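DUF871 domain-containing protein (Enterococcus faecalis, PDB 2P0O) is of unknown function but, as a TIM-barrel protein related to 6-phospho-N-acetylmuramidases, probably acts on phosphorylated sugars of cell-wall origin. Local coordinates at residues V208-D213 against D217-G222; T176-D181 against E196-Q201; A143-Y148 against T153-T158; L118-I123 against R165-L170; I21-M26 against E62-M67. All coordinates share one frame; numbering follows the deposited sequence.

Interaction 1. Residues V208-D213 against D217-G222; sequences VGLMAD and DAVYIG. With NA (sodium ion), chain C.
The selenomethionine Met211 turns CG away from its backbone N (chi1 -163°) and bends at chi2 and chi3, which carries SE and CE to residues 217-222. Val219 has CG1 opposite its own N (chi1 -175°), which turns CG2 to the helix. There CG2 lies 3.7 Å from Leu210 CB and 3.9 Å from Met211 N, while Met211 SE rests 4.3 Å from the same CG2. At the far end Met211 CE closes to 3.1 Å on Asp217 O, a tight methyl-to-carbonyl contact. Helix 203-212 and strand 218-221 form the last helix-strand step of the beta-alpha-beta unit that begins with strand 173-178, completing the eight-stranded TIM barrel. The short segments run nearly antiparallel (159°) with axes 8.0 Å apart, and no hydrogen bond joins them; apolar packing dominates. Close to the C-terminal end of the helix a sodium ion is held 2.4 Å from Met211 O and 2.3 Å from Asp213 O, with Val216 O as the third protein ligand, so backbone carbonyls bind the metal across the turn between helix and strand. Asp217 takes no metal: its carboxylate is engaged by Lys168 and by Val174 N.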
# COMPACT_ATOMS: atom_id res chain seq x y z
N VAL A 208 3.21 2.40 -1.19
CA VAL A 208 4.13 3.50 -1.04
C VAL A 208 3.96 4.54 -2.16
O VAL A 208 3.93 5.75 -1.88
CB VAL A 208 5.60 2.99 -0.88
CG1 VAL A 208 6.57 4.17 -0.75
CG2 VAL A 208 5.70 2.12 0.36
N GLY A 209 3.86 4.09 -3.41
CA GLY A 209 3.70 5.05 -4.52
C GLY A 209 2.43 5.87 -4.38
O GLY A 209 2.45 7.09 -4.53
N LEU A 210 1.33 5.21 -4.03
CA LEU A 210 0.06 5.90 -3.87
C LEU A 210 0.10 6.91 -2.74
O LEU A 210 -0.39 8.02 -2.87
CB LEU A 210 -1.07 4.89 -3.62
CG LEU A 210 -1.60 4.22 -4.86
CD1 LEU A 210 -2.75 3.32 -4.46
CD2 LEU A 210 -2.08 5.26 -5.93
N MSE A 211 0.71 6.52 -1.63
CA MSE A 211 0.83 7.37 -0.47
C MSE A 211 1.62 8.64 -0.80
O MSE A 211 1.33 9.71 -0.26
CB MSE A 211 1.48 6.60 0.69
CG MSE A 211 1.27 7.29 2.07
SE MSE A 211 -0.65 7.26 2.62
CE MSE A 211 -0.71 9.17 3.01
N ALA A 212 2.59 8.54 -1.71
CA ALA A 212 3.37 9.72 -2.10
C ALA A 212 2.54 10.68 -2.94
O ALA A 212 2.88 11.85 -3.09
CB ALA A 212 4.64 9.31 -2.85
N ASP A 213 1.43 10.20 -3.49
CA ASP A 213 0.62 11.08 -4.34
C ASP A 213 -0.02 12.17 -3.47
O ASP A 213 -0.62 11.86 -2.43
CB ASP A 213 -0.44 10.29 -5.09
CG ASP A 213 -1.20 11.15 -6.06
OD1 ASP A 213 -0.83 11.15 -7.26
OD2 ASP A 213 -2.14 11.85 -5.64
N ASP A 217 -4.94 10.25 0.60
CA ASP A 217 -4.68 10.42 2.02
C ASP A 217 -4.40 9.10 2.71
O ASP A 217 -3.68 9.05 3.71
CB ASP A 217 -5.82 11.19 2.69
CG ASP A 217 -6.02 12.56 2.08
OD1 ASP A 217 -5.14 13.43 2.27
OD2 ASP A 217 -7.03 12.77 1.39
N ALA A 218 -4.92 8.01 2.14
CA ALA A 218 -4.81 6.70 2.78
C ALA A 218 -4.79 5.55 1.80
O ALA A 218 -5.43 5.63 0.73
CB ALA A 218 -5.91 6.51 3.81
N VAL A 219 -4.06 4.50 2.14
CA VAL A 219 -3.98 3.32 1.30
C VAL A 219 -4.25 2.06 2.14
O VAL A 219 -3.59 1.87 3.17
CB VAL A 219 -2.60 3.20 0.60
CG1 VAL A 219 -2.61 2.01 -0.36
CG2 VAL A 219 -2.29 4.47 -0.16
N TYR A 220 -5.20 1.24 1.66
CA TYR A 220 -5.61 -0.00 2.31
C TYR A 220 -5.33 -1.23 1.45
O TYR A 220 -5.58 -1.24 0.25
CB TYR A 220 -7.11 0.04 2.63
CG TYR A 220 -7.43 0.82 3.91
CD1 TYR A 220 -7.04 2.17 4.04
CD2 TYR A 220 -8.11 0.21 4.99
CE1 TYR A 220 -7.32 2.90 5.20
CE2 TYR A 220 -8.41 0.94 6.18
CZ TYR A 220 -8.01 2.28 6.26
OH TYR A 220 -8.27 3.03 7.38
N ILE A 221 -4.87 -2.30 2.09
CA ILE A 221 -4.82 -3.60 1.45
C ILE A 221 -6.26 -4.06 1.24
O ILE A 221 -7.04 -4.15 2.20
CB ILE A 221 -4.07 -4.68 2.30
CG1 ILE A 221 -2.79 -4.10 2.96
CG2 ILE A 221 -3.79 -5.94 1.44
CD1 ILE A 221 -1.79 -3.55 1.94
N GLY A 222 -6.59 -4.38 -0.02
CA GLY A 222 -7.94 -4.85 -0.36
C GLY A 222 -8.17 -6.31 -0.01
O GLY A 222 -9.23 -6.66 0.54
NA NA C . -0.42 11.34 -0.23

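Interaction 2. Residues T176-D181 against E196-Q201; sequences TFVPGD and EKHRGQ
The His198 ring meets water 1 at its edge, in plane, and Val178 CG1 approaches it obliquely at 4.2 Å from ND1. This joins the C-terminal mouth of strand 173-178 in the TIM barrel to the long loop that leads on to helix 203-212. Water 1 donates to Phe177 O at 2.7 Å and lies 2.9 Å from His198 ND1, so it couples a strand carbonyl to the imidazole where no direct hydrogen bond links the segments. Pro179 supplies the other half of the contact: its ring crosses the histidine side chain at about a right angle, with CG 3.5 Å from His198 O and CD 4.0 Å from His198 CB. His198 has CG opposite the carbonyl carbon (chi1 -71°), a setting that carries the ring toward Val178. The same residue opens a type II beta turn to Gln201, in which Gly200 takes a positive phi. Beside the turn, Arg199 grips Glu196 side-on, with the carboxylate at the edge of the guanidinium plane. NE reaches Glu196 OE2 in a nearly straight bond (172°), and Arg199 NH2 meets the syn lone pair of Glu196 OE1 at 2.8 Å.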
# COMPACT_ATOMS: atom_id res chain seq x y z
N THR A 176 -7.98 4.80 -0.90
CA THR A 176 -7.83 3.93 -2.04
C THR A 176 -7.31 2.56 -1.58
O THR A 176 -6.75 2.43 -0.48
CB THR A 176 -6.83 4.55 -3.05
OG1 THR A 176 -6.78 3.74 -4.22
CG2 THR A 176 -5.43 4.64 -2.46
N PHE A 177 -7.50 1.54 -2.41
CA PHE A 177 -7.01 0.22 -2.11
C PHE A 177 -5.79 -0.17 -2.96
O PHE A 177 -5.59 0.34 -4.07
CB PHE A 177 -8.10 -0.85 -2.34
CG PHE A 177 -9.27 -0.74 -1.40
CD1 PHE A 177 -9.21 -1.32 -0.13
CD2 PHE A 177 -10.41 -0.05 -1.77
CE1 PHE A 177 -10.29 -1.24 0.76
CE2 PHE A 177 -11.53 0.02 -0.92
CZ PHE A 177 -11.45 -0.56 0.37
N VAL A 178 -5.00 -1.11 -2.43
CA VAL A 178 -4.07 -1.85 -3.26
C VAL A 178 -4.42 -3.31 -3.02
O VAL A 178 -4.99 -3.65 -1.97
CB VAL A 178 -2.57 -1.55 -2.92
CG1 VAL A 178 -2.20 -0.11 -3.28
CG2 VAL A 178 -2.25 -1.85 -1.44
N PRO A 179 -4.04 -4.20 -3.96
CA PRO A 179 -4.31 -5.62 -3.74
C PRO A 179 -3.33 -6.20 -2.71
O PRO A 179 -2.29 -5.60 -2.42
CB PRO A 179 -4.11 -6.24 -5.13
CG PRO A 179 -3.05 -5.37 -5.76
CD PRO A 179 -3.32 -3.96 -5.23
N GLY A 180 -3.68 -7.35 -2.14
CA GLY A 180 -2.75 -8.10 -1.32
C GLY A 180 -2.23 -9.31 -2.08
O GLY A 180 -2.78 -9.68 -3.13
N ASP A 181 -1.17 -9.94 -1.57
CA ASP A 181 -0.53 -11.05 -2.25
C ASP A 181 -0.27 -12.25 -1.35
O ASP A 181 0.52 -13.13 -1.73
CB ASP A 181 0.80 -10.58 -2.87
CG ASP A 181 1.80 -10.05 -1.80
OD1 ASP A 181 1.38 -9.78 -0.66
OD2 ASP A 181 2.99 -9.89 -2.13
N GLU A 196 -5.98 -0.51 -12.06
CA GLU A 196 -5.67 -1.73 -12.82
C GLU A 196 -4.16 -1.95 -12.98
O GLU A 196 -3.73 -3.08 -13.09
CB GLU A 196 -6.33 -1.71 -14.20
CG GLU A 196 -6.41 -3.12 -14.91
CD GLU A 196 -7.02 -4.21 -14.03
OE1 GLU A 196 -7.88 -3.90 -13.14
OE2 GLU A 196 -6.63 -5.38 -14.19
N LYS A 197 -3.37 -0.87 -13.05
CA LYS A 197 -1.92 -1.04 -13.19
C LYS A 197 -1.30 -1.76 -11.98
O LYS A 197 -0.16 -2.20 -12.03
CB LYS A 197 -1.23 0.31 -13.42
CG LYS A 197 -1.31 1.22 -12.19
CD LYS A 197 -0.44 2.51 -12.39
CE LYS A 197 -0.67 3.44 -11.19
NZ LYS A 197 0.05 4.71 -11.32
N HIS A 198 -2.04 -1.88 -10.88
CA HIS A 198 -1.53 -2.59 -9.73
C HIS A 198 -1.84 -4.08 -9.72
O HIS A 198 -1.44 -4.79 -8.81
CB HIS A 198 -2.01 -1.94 -8.45
CG HIS A 198 -1.36 -0.61 -8.20
ND1 HIS A 198 -1.92 0.36 -7.40
CD2 HIS A 198 -0.19 -0.09 -8.66
CE1 HIS A 198 -1.12 1.42 -7.37
NE2 HIS A 198 -0.08 1.17 -8.14
N ARG A 199 -2.55 -4.54 -10.76
CA ARG A 199 -2.99 -5.92 -10.84
C ARG A 199 -1.78 -6.83 -10.86
O ARG A 199 -0.93 -6.73 -11.74
CB ARG A 199 -3.87 -6.13 -12.10
CG ARG A 199 -4.29 -7.61 -12.38
CD ARG A 199 -5.58 -7.98 -11.68
NE ARG A 199 -6.65 -6.99 -11.86
CZ ARG A 199 -7.70 -6.87 -11.05
NH1 ARG A 199 -7.86 -7.67 -10.00
NH2 ARG A 199 -8.62 -5.95 -11.34
N GLY A 200 -1.73 -7.73 -9.88
CA GLY A 200 -0.64 -8.69 -9.76
C GLY A 200 0.70 -8.05 -9.44
O GLY A 200 1.74 -8.69 -9.65
N GLN A 201 0.70 -6.80 -8.96
CA GLN A 201 1.97 -6.10 -8.65
C GLN A 201 2.31 -6.16 -7.14
O GLN A 201 1.47 -6.50 -6.31
CB GLN A 201 1.96 -4.63 -9.13
CG GLN A 201 1.80 -4.41 -10.66
CD GLN A 201 2.74 -5.26 -11.50
OE1 GLN A 201 3.96 -5.23 -11.34
NE2 GLN A 201 2.17 -6.03 -12.41
O HOH W 1 -4.66 -0.00 -6.60

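Interaction 3. Residues A143-Y148 against T153-T158; sequences AWHNYY and TGIGTT
Glu196 OE1 receives the N-H of Gly154, and on the facing side Tyr148 O takes Arg199 NH2; between these two bonds Gly154 CA packs against Tyr148 CD2 at 3.7 Å. Both sides of the loop between strand 141-144 and helix 157-169, part of a beta-alpha-beta unit of the barrel, are thus tied to residues 196-201. Thr153 O lies over one face of the Tyr148 ring, 3.5 Å from CD1. Along the rest of the ring Ile155 crosses at about a right angle, its CG2 coming to 3.4 Å from Tyr148 OH and 3.8 Å from CZ. The other branch of Ile155, with CG1 wedged between backbone N and carbonyl carbon (chi1 72°), puts CD1 3.8 Å from His145 ND1. His145 NE2 is bonded to Asn164 OD1, which fixes the far side of that imidazole. No hydrogen bond spans the two segments directly, so van der Waals contact shapes this surface loop, while polar ties to residues outside the two segments, Glu196 and Arg199 among them, add to it.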
# COMPACT_ATOMS: atom_id res chain seq x y z
N ALA A 143 -13.83 9.90 1.19
CA ALA A 143 -14.28 9.40 -0.10
C ALA A 143 -13.43 8.18 -0.39
O ALA A 143 -12.22 8.30 -0.57
CB ALA A 143 -14.12 10.47 -1.17
N TRP A 144 -14.07 7.00 -0.38
CA TRP A 144 -13.39 5.72 -0.65
C TRP A 144 -13.60 5.24 -2.07
O TRP A 144 -14.75 5.14 -2.56
CB TRP A 144 -13.90 4.60 0.27
CG TRP A 144 -13.48 4.71 1.66
CD1 TRP A 144 -13.90 5.63 2.58
CD2 TRP A 144 -12.56 3.85 2.35
NE1 TRP A 144 -13.30 5.42 3.78
CE2 TRP A 144 -12.46 4.34 3.68
CE3 TRP A 144 -11.78 2.75 1.97
CZ2 TRP A 144 -11.65 3.73 4.65
CZ3 TRP A 144 -10.95 2.15 2.93
CH2 TRP A 144 -10.89 2.64 4.25
N HIS A 145 -12.50 4.94 -2.73
CA HIS A 145 -12.58 4.27 -4.02
C HIS A 145 -12.99 2.83 -3.80
O HIS A 145 -12.91 2.30 -2.70
CB HIS A 145 -11.23 4.31 -4.70
CG HIS A 145 -10.92 5.64 -5.29
ND1 HIS A 145 -11.40 6.04 -6.52
CD2 HIS A 145 -10.17 6.66 -4.82
CE1 HIS A 145 -10.97 7.26 -6.78
NE2 HIS A 145 -10.22 7.66 -5.76
N ASN A 146 -13.45 2.22 -4.87
CA ASN A 146 -13.78 0.83 -4.86
C ASN A 146 -12.58 -0.02 -5.16
O ASN A 146 -11.52 0.52 -5.51
CB ASN A 146 -14.84 0.60 -5.92
CG ASN A 146 -16.15 1.30 -5.60
OD1 ASN A 146 -16.52 1.43 -4.44
ND2 ASN A 146 -16.88 1.69 -6.64
N TYR A 147 -12.74 -1.34 -5.04
CA TYR A 147 -11.76 -2.29 -5.59
C TYR A 147 -12.39 -3.18 -6.65
O TYR A 147 -13.61 -3.19 -6.82
CB TYR A 147 -11.07 -3.13 -4.51
CG TYR A 147 -12.01 -3.81 -3.55
CD1 TYR A 147 -12.79 -4.88 -3.96
CD2 TYR A 147 -12.10 -3.39 -2.22
CE1 TYR A 147 -13.67 -5.52 -3.08
CE2 TYR A 147 -12.98 -4.02 -1.33
CZ TYR A 147 -13.74 -5.10 -1.77
OH TYR A 147 -14.60 -5.74 -0.92
N TYR A 148 -11.56 -3.90 -7.38
CA TYR A 148 -12.03 -4.52 -8.62
C TYR A 148 -11.56 -5.94 -8.70
O TYR A 148 -10.43 -6.17 -9.15
CB TYR A 148 -11.58 -3.68 -9.83
CG TYR A 148 -12.16 -2.30 -9.75
CD1 TYR A 148 -13.46 -2.01 -10.22
CD2 TYR A 148 -11.47 -1.29 -9.12
CE1 TYR A 148 -14.01 -0.73 -10.08
CE2 TYR A 148 -12.01 -0.02 -8.97
CZ TYR A 148 -13.27 0.25 -9.43
OH TYR A 148 -13.75 1.53 -9.28
N THR A 153 -10.78 -4.41 -15.03
CA THR A 153 -11.89 -3.51 -14.73
C THR A 153 -11.50 -2.36 -13.74
O THR A 153 -12.31 -1.47 -13.45
CB THR A 153 -13.12 -4.30 -14.18
OG1 THR A 153 -12.78 -4.87 -12.90
CG2 THR A 153 -13.56 -5.40 -15.14
N GLY A 154 -10.25 -2.37 -13.26
CA GLY A 154 -9.75 -1.30 -12.39
C GLY A 154 -9.64 0.02 -13.16
O GLY A 154 -9.57 0.05 -14.42
N ILE A 155 -9.60 1.11 -12.39
CA ILE A 155 -9.61 2.44 -12.95
C ILE A 155 -8.22 2.81 -13.42
O ILE A 155 -7.24 2.17 -13.04
CB ILE A 155 -10.14 3.46 -11.92
CG1 ILE A 155 -9.13 3.71 -10.81
CG2 ILE A 155 -11.47 2.96 -11.30
CD1 ILE A 155 -9.68 4.67 -9.68
N GLY A 156 -8.16 3.83 -14.27
CA GLY A 156 -6.91 4.33 -14.84
C GLY A 156 -6.36 5.49 -14.05
O GLY A 156 -7.09 6.15 -13.29
N THR A 157 -5.07 5.75 -14.22
CA THR A 157 -4.37 6.77 -13.40
C THR A 157 -4.94 8.17 -13.59
O THR A 157 -5.10 8.94 -12.62
CB THR A 157 -2.85 6.73 -13.70
OG1 THR A 157 -2.32 5.50 -13.20
CG2 THR A 157 -2.11 7.92 -13.02
N THR A 158 -5.27 8.49 -14.84
CA THR A 158 -5.77 9.80 -15.26
C THR A 158 -7.11 10.14 -14.59
O THR A 158 -7.26 11.22 -13.99
CB THR A 158 -5.90 9.84 -16.83
OG1 THR A 158 -4.60 9.75 -17.41
CG2 THR A 158 -6.59 11.12 -17.34

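Interaction 4. Residues L118-I123 against R165-L170; sequences LNASTI and RWLKEL
Ala120 and Leu167 face each other with CA atoms 7.7 Å apart, where the chain leaving strand 115-119 turns back on itself: Asn119 O accepts from both Thr122 N and Ile123 N, and Asn119 OD1 takes Ser121 N in an Asx turn. In TIM-barrel terms, this turn at the C-terminal end of one strand packs against helix 157-169, which follows the neighbouring strand 141-144. Leu167 spreads its two methyls over the turn, CD1 3.8 Å from Ala120 CB and CD2 3.7 Å from Ile123 CG2. Ile123 holds CG2 between its backbone N and carbonyl carbon, with CG1 swung opposite the N (chi1 -169°); CG2 therefore faces the helix and CG1 leads away. That methyl also stands 4.0 Å from Trp166 CZ3. The indole comes edge-on: its CG extends opposite the backbone N (chi1 178°), and the six-membered ring delivers CH2 to within 3.2 Å of Ile123 O, which lies near the ring plane, a close C-H to carbonyl approach. Helix 125-133 also takes part, Leu125 touching Trp166 and Val128 touching Ile123. Over one face of the indole, Leu170 CD1 sits 3.5 Å above the plane, toward the rim.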
# COMPACT_ATOMS: atom_id res chain seq x y z
N LEU A 118 -17.87 7.87 1.88
CA LEU A 118 -18.54 8.13 0.61
C LEU A 118 -17.93 7.24 -0.48
O LEU A 118 -16.85 6.66 -0.30
CB LEU A 118 -18.42 9.59 0.21
CG LEU A 118 -18.73 10.63 1.29
CD1 LEU A 118 -18.34 12.00 0.78
CD2 LEU A 118 -20.22 10.57 1.64
N ASN A 119 -18.64 7.14 -1.59
CA ASN A 119 -18.17 6.38 -2.71
C ASN A 119 -17.50 7.38 -3.67
O ASN A 119 -18.15 8.21 -4.26
CB ASN A 119 -19.34 5.63 -3.34
CG ASN A 119 -18.92 4.78 -4.54
OD1 ASN A 119 -17.90 5.04 -5.19
ND2 ASN A 119 -19.70 3.75 -4.83
N ALA A 120 -16.17 7.31 -3.78
CA ALA A 120 -15.39 8.26 -4.58
C ALA A 120 -15.89 8.42 -6.02
O ALA A 120 -15.92 9.54 -6.54
CB ALA A 120 -13.91 7.91 -4.54
N SER A 121 -16.35 7.32 -6.62
CA SER A 121 -16.79 7.29 -8.01
C SER A 121 -18.19 7.82 -8.28
O SER A 121 -18.48 8.23 -9.40
CB SER A 121 -16.73 5.86 -8.54
OG SER A 121 -15.47 5.29 -8.22
N THR A 122 -19.09 7.77 -7.30
CA THR A 122 -20.48 8.16 -7.55
C THR A 122 -20.87 9.47 -6.90
O THR A 122 -21.92 10.03 -7.23
CB THR A 122 -21.49 7.12 -7.03
OG1 THR A 122 -21.45 7.08 -5.59
CG2 THR A 122 -21.23 5.72 -7.64
N ILE A 123 -20.06 9.94 -5.94
CA ILE A 123 -20.43 11.17 -5.25
C ILE A 123 -20.51 12.29 -6.28
O ILE A 123 -19.61 12.48 -7.09
CB ILE A 123 -19.50 11.51 -4.02
CG1 ILE A 123 -20.08 12.66 -3.18
CG2 ILE A 123 -18.11 11.90 -4.45
CD1 ILE A 123 -21.27 12.30 -2.30
N ARG A 165 -8.23 15.02 -7.32
CA ARG A 165 -8.00 16.46 -7.27
C ARG A 165 -9.29 17.20 -6.98
O ARG A 165 -9.34 18.06 -6.11
CB ARG A 165 -7.39 16.96 -8.57
CG ARG A 165 -5.96 17.46 -8.42
CD ARG A 165 -5.35 18.06 -9.73
NE ARG A 165 -6.33 18.72 -10.60
CZ ARG A 165 -6.65 20.01 -10.55
NH1 ARG A 165 -6.09 20.82 -9.66
NH2 ARG A 165 -7.55 20.49 -11.41
N TRP A 166 -10.33 16.83 -7.72
CA TRP A 166 -11.69 17.32 -7.52
C TRP A 166 -12.15 17.05 -6.09
O TRP A 166 -12.54 17.98 -5.38
CB TRP A 166 -12.62 16.63 -8.52
CG TRP A 166 -14.07 16.99 -8.43
CD1 TRP A 166 -14.65 18.19 -8.76
CD2 TRP A 166 -15.15 16.13 -8.02
NE1 TRP A 166 -16.02 18.13 -8.57
CE2 TRP A 166 -16.35 16.88 -8.12
CE3 TRP A 166 -15.22 14.80 -7.57
CZ2 TRP A 166 -17.60 16.34 -7.78
CZ3 TRP A 166 -16.46 14.27 -7.25
CH2 TRP A 166 -17.63 15.04 -7.35
N LEU A 167 -12.08 15.79 -5.67
CA LEU A 167 -12.46 15.41 -4.31
C LEU A 167 -11.77 16.27 -3.27
O LEU A 167 -12.42 16.82 -2.39
CB LEU A 167 -12.24 13.90 -4.03
CG LEU A 167 -13.09 12.91 -4.83
CD1 LEU A 167 -12.53 11.48 -4.80
CD2 LEU A 167 -14.56 12.92 -4.42
N LYS A 168 -10.45 16.42 -3.39
CA LYS A 168 -9.69 17.20 -2.42
C LYS A 168 -10.04 18.69 -2.48
O LYS A 168 -10.02 19.39 -1.46
CB LYS A 168 -8.17 17.02 -2.62
CG LYS A 168 -7.65 15.57 -2.46
CD LYS A 168 -7.61 15.10 -1.02
CE LYS A 168 -6.45 15.73 -0.27
NZ LYS A 168 -6.70 15.74 1.20
N GLU A 169 -10.35 19.17 -3.69
CA GLU A 169 -10.75 20.55 -3.93
C GLU A 169 -12.07 20.82 -3.23
O GLU A 169 -12.33 21.94 -2.83
CB GLU A 169 -10.92 20.79 -5.43
CG GLU A 169 -10.22 22.03 -5.97
CD GLU A 169 -9.31 21.69 -7.15
OE1 GLU A 169 -9.82 21.21 -8.20
OE2 GLU A 169 -8.07 21.89 -7.02
N LEU A 170 -12.88 19.77 -3.09
CA LEU A 170 -14.16 19.83 -2.39
C LEU A 170 -14.03 19.63 -0.88
O LEU A 170 -15.04 19.55 -0.19
CB LEU A 170 -15.15 18.80 -2.95
CG LEU A 170 -15.68 18.91 -4.39
CD1 LEU A 170 -16.63 17.76 -4.69
CD2 LEU A 170 -16.37 20.25 -4.67

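Interaction 5. Residues I21-M26 against E62-M67; sequences IYIKKM and EKMKIM
A Schellman motif at the C-terminus of helix 48-62, with Lys63 in positive phi as its C-prime residue and Met64 N bonded back to Ala59 O, brings Glu62 and Met64 against helix 17-28. The selenomethionine Met64 makes the apolar half: extended through chi2 and bent at chi3 (82°), it lays SE obliquely on Ile23, 3.7 Å from CG2. Glu62 makes the polar edge. Its chain bends at chi2 (57°) and crosses Lys24 at about a right angle, so that OE1 lies 3.7 Å from the aliphatic CG of Lys24. The two charges do not pair: Lys24 NZ stays 5.0 Å from Glu62 OE1, because the lysine chain runs on extended past the carboxylate. The opposite signs would still probably attract weakly at that range. Water 2 is modelled between Lys24 O and Glu62 OE2, donating to both, but its distances are unusually short and the detail is doubtful. Inward, Ile23 also touches Leu55 and Ile58 of helix 48-62 and Ile7 of strand 4-8. The contact thus joins two successive outer helices of the barrel just before the chain enters strand 65-70, which pairs in parallel with strand 33-38.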
# COMPACT_ATOMS: atom_id res chain seq x y z
N ILE A 21 -3.52 -12.60 14.63
CA ILE A 21 -2.05 -12.49 14.46
C ILE A 21 -1.70 -11.43 13.41
O ILE A 21 -0.93 -10.50 13.68
CB ILE A 21 -1.41 -13.86 14.13
CG1 ILE A 21 -1.40 -14.75 15.37
CG2 ILE A 21 0.04 -13.70 13.69
CD1 ILE A 21 -1.40 -16.25 15.08
N TYR A 22 -2.31 -11.56 12.23
CA TYR A 22 -2.17 -10.63 11.14
C TYR A 22 -2.47 -9.17 11.51
O TYR A 22 -1.66 -8.27 11.20
CB TYR A 22 -3.07 -11.06 9.98
CG TYR A 22 -3.07 -10.09 8.79
CD1 TYR A 22 -1.95 -9.93 7.97
CD2 TYR A 22 -4.23 -9.37 8.47
CE1 TYR A 22 -1.99 -9.03 6.84
CE2 TYR A 22 -4.28 -8.49 7.38
CZ TYR A 22 -3.17 -8.33 6.56
OH TYR A 22 -3.27 -7.46 5.48
N ILE A 23 -3.64 -8.94 12.10
CA ILE A 23 -4.06 -7.59 12.49
C ILE A 23 -3.02 -6.93 13.43
O ILE A 23 -2.55 -5.80 13.19
CB ILE A 23 -5.48 -7.60 13.13
CG1 ILE A 23 -6.55 -7.92 12.08
CG2 ILE A 23 -5.77 -6.25 13.79
CD1 ILE A 23 -7.91 -8.30 12.69
N LYS A 24 -2.64 -7.67 14.45
CA LYS A 24 -1.65 -7.21 15.42
C LYS A 24 -0.29 -6.90 14.78
O LYS A 24 0.32 -5.86 15.07
CB LYS A 24 -1.48 -8.23 16.56
CG LYS A 24 -2.71 -8.39 17.42
CD LYS A 24 -2.37 -9.18 18.72
CE LYS A 24 -3.66 -9.64 19.39
NZ LYS A 24 -3.54 -9.92 20.87
N LYS A 25 0.18 -7.79 13.90
CA LYS A 25 1.43 -7.55 13.19
C LYS A 25 1.35 -6.33 12.28
O LYS A 25 2.29 -5.55 12.21
CB LYS A 25 1.81 -8.75 12.34
CG LYS A 25 2.60 -9.77 13.11
CD LYS A 25 2.83 -11.01 12.27
CE LYS A 25 3.42 -12.09 13.17
NZ LYS A 25 3.77 -13.25 12.32
N MSE A 26 0.23 -6.17 11.58
CA MSE A 26 0.07 -5.04 10.66
C MSE A 26 0.12 -3.71 11.43
O MSE A 26 0.80 -2.78 10.99
CB MSE A 26 -1.19 -5.19 9.82
CG MSE A 26 -1.08 -6.35 8.81
SE MSE A 26 0.43 -6.13 7.53
CE MSE A 26 -0.53 -5.16 6.12
N GLU A 62 -5.94 -2.41 20.00
CA GLU A 62 -4.82 -2.24 19.10
C GLU A 62 -4.72 -0.79 18.62
O GLU A 62 -3.74 -0.42 17.99
CB GLU A 62 -5.01 -3.23 17.95
CG GLU A 62 -3.75 -3.78 17.34
CD GLU A 62 -2.82 -4.48 18.31
OE1 GLU A 62 -3.30 -5.24 19.18
OE2 GLU A 62 -1.59 -4.28 18.17
N LYS A 63 -5.71 0.04 18.98
CA LYS A 63 -5.79 1.47 18.60
C LYS A 63 -5.83 1.64 17.09
O LYS A 63 -4.95 2.25 16.47
CB LYS A 63 -4.69 2.31 19.23
CG LYS A 63 -4.85 2.50 20.73
CD LYS A 63 -3.54 2.97 21.31
CE LYS A 63 -3.55 2.95 22.83
NZ LYS A 63 -2.14 3.05 23.31
N MSE A 64 -6.87 1.05 16.51
CA MSE A 64 -7.05 1.05 15.08
C MSE A 64 -8.48 1.45 14.78
O MSE A 64 -9.39 1.19 15.56
CB MSE A 64 -6.77 -0.34 14.52
CG MSE A 64 -5.35 -0.80 14.73
SE MSE A 64 -5.14 -2.62 14.06
CE MSE A 64 -4.86 -2.34 12.14
N LYS A 65 -8.65 2.08 13.64
CA LYS A 65 -9.95 2.52 13.21
C LYS A 65 -10.65 1.40 12.45
O LYS A 65 -9.99 0.46 11.99
CB LYS A 65 -9.78 3.78 12.37
CG LYS A 65 -9.18 4.91 13.20
CD LYS A 65 -9.10 6.22 12.43
CE LYS A 65 -10.45 6.92 12.43
NZ LYS A 65 -10.42 8.06 11.47
N ILE A 66 -11.98 1.49 12.38
CA ILE A 66 -12.77 0.56 11.59
C ILE A 66 -13.82 1.32 10.78
O ILE A 66 -14.73 1.94 11.34
CB ILE A 66 -13.52 -0.49 12.43
CG1 ILE A 66 -12.57 -1.32 13.30
CG2 ILE A 66 -14.29 -1.42 11.52
CD1 ILE A 66 -13.30 -2.33 14.23
N MSE A 67 -13.69 1.26 9.47
CA MSE A 67 -14.70 1.78 8.58
C MSE A 67 -15.53 0.56 8.18
O MSE A 67 -14.98 -0.44 7.69
CB MSE A 67 -14.00 2.46 7.40
CG MSE A 67 -14.88 2.77 6.15
SE MSE A 67 -16.38 3.96 6.64
CE MSE A 67 -15.44 5.60 7.17
O HOH W 2 0.64 -5.12 17.40

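All five interactions reach the same closed eight-stranded barrel, and interactions 1 to 4 form a connected run along one part of it. Interactions 1 and 2 lie on neighbouring strands, with centres 11 Å apart; Val178 N is 2.7 Å from Tyr220 O. Interactions 2 and 3, 10 Å apart, share the Glu196 and Arg199 links, while 3 and 4 both use helix 157-169, and Trp144 N lies 2.8 Å from Leu118 O. A salt bridge from Lys168 also joins interactions 4 and 1 (NZ to Asp217 OD1, 3.0 Å). Interaction 5 is remote from interaction 4, centres 27 Å apart, yet touches interaction 1 through Met26 and Ile221. The sodium ion belongs to interaction 1, about 12 Å from the side chains of Val178 and His145.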